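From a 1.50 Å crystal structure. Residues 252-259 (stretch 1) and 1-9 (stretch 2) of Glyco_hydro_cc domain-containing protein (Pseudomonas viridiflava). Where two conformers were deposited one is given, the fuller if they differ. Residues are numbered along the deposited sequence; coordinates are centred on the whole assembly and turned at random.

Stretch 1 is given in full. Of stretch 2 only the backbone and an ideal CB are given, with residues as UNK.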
# COMPACT_ATOMS: atom_id res chain seq x y z
N TYR A 252 15.94 -0.08 12.38
CA TYR A 252 16.14 1.33 11.97
C TYR A 252 14.78 1.93 11.59
O TYR A 252 14.37 2.99 12.14
CB TYR A 252 17.17 1.40 10.84
CG TYR A 252 17.53 2.80 10.42
CD1 TYR A 252 18.22 3.63 11.29
CD2 TYR A 252 17.31 3.26 9.15
CE1 TYR A 252 18.64 4.89 10.91
CE2 TYR A 252 17.73 4.51 8.75
CZ TYR A 252 18.38 5.36 9.63
OH TYR A 252 18.78 6.63 9.30
N TYR A 253 14.04 1.23 10.75
CA TYR A 253 12.67 1.65 10.34
C TYR A 253 11.79 2.01 11.53
O TYR A 253 11.11 3.09 11.54
CB TYR A 253 12.01 0.55 9.52
CG TYR A 253 10.68 0.89 8.89
CD1 TYR A 253 10.50 1.98 8.05
CD2 TYR A 253 9.57 0.07 9.06
CE1 TYR A 253 9.29 2.27 7.43
CE2 TYR A 253 8.36 0.32 8.43
CZ TYR A 253 8.21 1.42 7.59
OH TYR A 253 7.06 1.75 6.96
N LEU A 254 11.78 1.14 12.53
CA LEU A 254 10.86 1.32 13.68
C LEU A 254 11.29 2.48 14.55
O LEU A 254 10.40 3.03 15.29
CB LEU A 254 10.75 -0.01 14.46
CG LEU A 254 10.35 -1.23 13.64
CD1 LEU A 254 10.32 -2.47 14.53
CD2 LEU A 254 9.03 -1.06 12.95
N SER A 255 12.55 2.86 14.49
CA SER A 255 13.17 3.92 15.34
C SER A 255 12.98 5.30 14.73
O SER A 255 13.20 6.28 15.45
CB SER A 255 14.67 3.70 15.47
OG SER A 255 15.36 4.24 14.29
N LEU A 256 12.70 5.38 13.44
CA LEU A 256 12.69 6.70 12.74
C LEU A 256 11.67 7.63 13.39
O LEU A 256 10.59 7.21 13.82
CB LEU A 256 12.45 6.49 11.24
CG LEU A 256 13.67 5.89 10.55
CD1 LEU A 256 13.35 5.46 9.11
CD2 LEU A 256 14.83 6.85 10.59
N PRO A 257 12.00 8.94 13.46
CA PRO A 257 11.07 9.94 13.95
C PRO A 257 9.81 9.97 13.07
O PRO A 257 9.81 9.44 11.99
CB PRO A 257 11.82 11.26 13.76
CG PRO A 257 13.28 10.88 13.71
CD PRO A 257 13.29 9.52 13.04
N TYR A 258 8.77 10.61 13.57
CA TYR A 258 7.52 10.76 12.80
C TYR A 258 6.90 12.10 13.14
O TYR A 258 7.37 12.82 14.03
CB TYR A 258 6.53 9.64 13.13
CG TYR A 258 6.36 9.35 14.60
CD1 TYR A 258 5.43 9.99 15.39
CD2 TYR A 258 7.15 8.39 15.18
CE1 TYR A 258 5.33 9.72 16.75
CE2 TYR A 258 7.09 8.13 16.53
CZ TYR A 258 6.16 8.77 17.31
OH TYR A 258 6.15 8.41 18.63
N SER A 259 5.83 12.44 12.44
CA SER A 259 5.14 13.73 12.69
C SER A 259 4.26 13.63 13.95
O SER A 259 3.50 12.63 13.90
CB SER A 259 4.42 14.16 11.45
OG SER A 259 5.35 14.82 10.59
N UNK A 1 3.88 4.45 21.95
CA UNK A 1 3.43 5.52 21.01
C UNK A 1 4.28 5.46 19.73
O UNK A 1 5.49 5.23 19.80
CB UNK A 1 3.54 6.90 21.66
N UNK A 2 3.65 5.64 18.59
CA UNK A 2 4.36 5.40 17.32
C UNK A 2 3.57 6.12 16.22
O UNK A 2 2.49 6.70 16.50
CB UNK A 2 4.50 3.91 17.02
N UNK A 3 4.13 6.12 15.02
CA UNK A 3 3.50 6.87 13.91
C UNK A 3 2.22 6.17 13.47
O UNK A 3 2.28 4.99 13.09
CB UNK A 3 4.46 7.01 12.73
N UNK A 4 1.09 6.86 13.32
CA UNK A 4 -0.12 6.22 12.69
C UNK A 4 0.20 5.89 11.23
O UNK A 4 -0.48 5.05 10.67
CB UNK A 4 -1.34 7.14 12.77
N UNK A 5 1.19 6.55 10.60
CA UNK A 5 1.42 6.33 9.14
C UNK A 5 2.14 5.00 8.89
O UNK A 5 2.10 4.50 7.78
CB UNK A 5 2.24 7.48 8.55
N UNK A 6 2.93 4.53 9.86
CA UNK A 6 4.01 3.57 9.57
C UNK A 6 3.49 2.14 9.43
O UNK A 6 3.06 1.56 10.38
CB UNK A 6 5.07 3.62 10.67
N UNK A 7 3.64 1.54 8.25
CA UNK A 7 3.18 0.18 8.01
C UNK A 7 4.20 -0.66 7.30
O UNK A 7 5.30 -0.20 6.94
CB UNK A 7 1.88 0.20 7.20
N UNK A 8 3.79 -1.89 7.06
CA UNK A 8 4.60 -2.87 6.30
C UNK A 8 3.69 -3.54 5.29
O UNK A 8 2.60 -3.94 5.65
CB UNK A 8 5.25 -3.91 7.22
N UNK A 9 4.23 -3.79 4.09
CA UNK A 9 3.56 -4.53 3.01
C UNK A 9 4.09 -5.95 3.02
O UNK A 9 5.23 -6.13 2.61
CB UNK A 9 3.78 -3.87 1.65

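Position 1 begins the stretch beside the hydroxyl end of Tyr-258. Its CA-to-CB bond points sideways, and the ideal CB lies 4.3 Å from Tyr-258 OH. Nothing here demands one residue, and many small or medium side chains would suit. The deposited residue is Thr-1. Its CG2 comes to 3.8 Å from Tyr-258 OH, a loose contact.

At position 2 the chain is extended, with phi/psi of -161/174, and CA-to-CB points away from stretch 1. The ring of Tyr-258 meets the backbone here instead, with Tyr-258 OH 3.7 Å from CA of this residue. A side chain of almost any length could leave in that direction. The residue is Lys-2. Its chain runs out nearly straight beyond chi1, and NZ is bonded elsewhere in the structure.

Position 3 is close quarters. The ideal CB is 3.4 Å from Tyr-258 CB, and the backbone N lies over one face of the Tyr-258 ring. The residue also opens a type I turn that ends at position 6. A small side chain fits the tight spacing, and one with an acceptor could hold a backbone NH of the turn; serine, threonine, aspartate or asparagine are candidates. The residue is Ser-3. Its CB packs 3.5 Å from Tyr-258 CB, and its OG accepts a hydrogen bond from N of the residue at position 5, at 3.0 Å. A water donates both to Ser-3 OG (3.1 Å) and to Ser-259 O (3.0 Å), linking the two stretches.

Position 4 is a turn position with nothing of stretch 1 within 5.5 Å of its ideal CB. Stretch 1 sets no preference. It is Val-4.

Position 5 points its CB toward stretch 1, but across a gap. A long or polar side chain could be accommodated. Lys-5 stays at least 5.1 Å from stretch 1, and its NZ is bonded elsewhere.

Position 6 is the decisive one. CA-to-CB points toward stretch 1, and the ideal CB is 4.6 Å from Tyr-253 OH. Beyond it, past the Tyr-253 ring, the carbonyl oxygens of Leu-256 and Pro-257 offer acceptors. A long donor is called for: lysine could reach for one or two, while arginine could serve several at once. The residue is Arg-6. NH1 donates to Leu-256 O at 2.8 Å; NH2 donates to the same Leu-256 O at 3.2 Å and to Pro-257 O at 2.9 Å. On the way, CD lies over the face of the Tyr-253 ring, 3.9 Å from its centroid, in a CH-pi contact.

At position 7 the would-be CB points away, and phi/psi of -134/-180 suits an extended strand without requiring glycine. Stretch 1 engages the backbone: Tyr-253 OH donates to O of this residue at 2.6 Å. It is Gly-7.

Position 8 points sideways, near the edge of the Tyr-253 ring. An apolar side chain suits. Val-8 places CG2 4.1 Å from Tyr-253 CE2.

Position 9 is out of reach. It is Ala-9.

Stretch 2, residues 1-9: TKSVKRGVA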
# COMPACT_ATOMS: atom_id res chain seq x y z
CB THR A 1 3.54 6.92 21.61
OG1 THR A 1 2.86 6.88 22.87
CG2 THR A 1 2.96 7.98 20.70
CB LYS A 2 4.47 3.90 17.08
CG LYS A 2 3.13 3.22 17.08
CD LYS A 2 3.22 1.69 17.01
CE LYS A 2 1.89 1.05 17.34
NZ LYS A 2 1.97 -0.43 17.43
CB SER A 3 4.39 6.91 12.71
OG SER A 3 3.70 7.65 11.71
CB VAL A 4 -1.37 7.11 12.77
CG1 VAL A 4 -1.14 8.46 12.10
CG2 VAL A 4 -2.63 6.42 12.18
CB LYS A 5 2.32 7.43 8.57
CG LYS A 5 1.83 8.84 8.84
CD LYS A 5 2.30 9.79 7.73
CE LYS A 5 2.01 11.26 8.05
NZ LYS A 5 2.17 12.12 6.84
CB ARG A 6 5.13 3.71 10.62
CG ARG A 6 6.34 2.89 10.23
CD ARG A 6 7.63 3.39 10.88
NE ARG A 6 7.79 4.83 10.77
CZ ARG A 6 8.51 5.60 11.58
NH1 ARG A 6 9.27 5.10 12.55
NH2 ARG A 6 8.48 6.90 11.39
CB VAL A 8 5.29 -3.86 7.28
CG1 VAL A 8 6.20 -4.81 6.50
CG2 VAL A 8 6.10 -3.09 8.33
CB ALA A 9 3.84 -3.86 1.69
O HOH W 1 2.67 10.54 11.93
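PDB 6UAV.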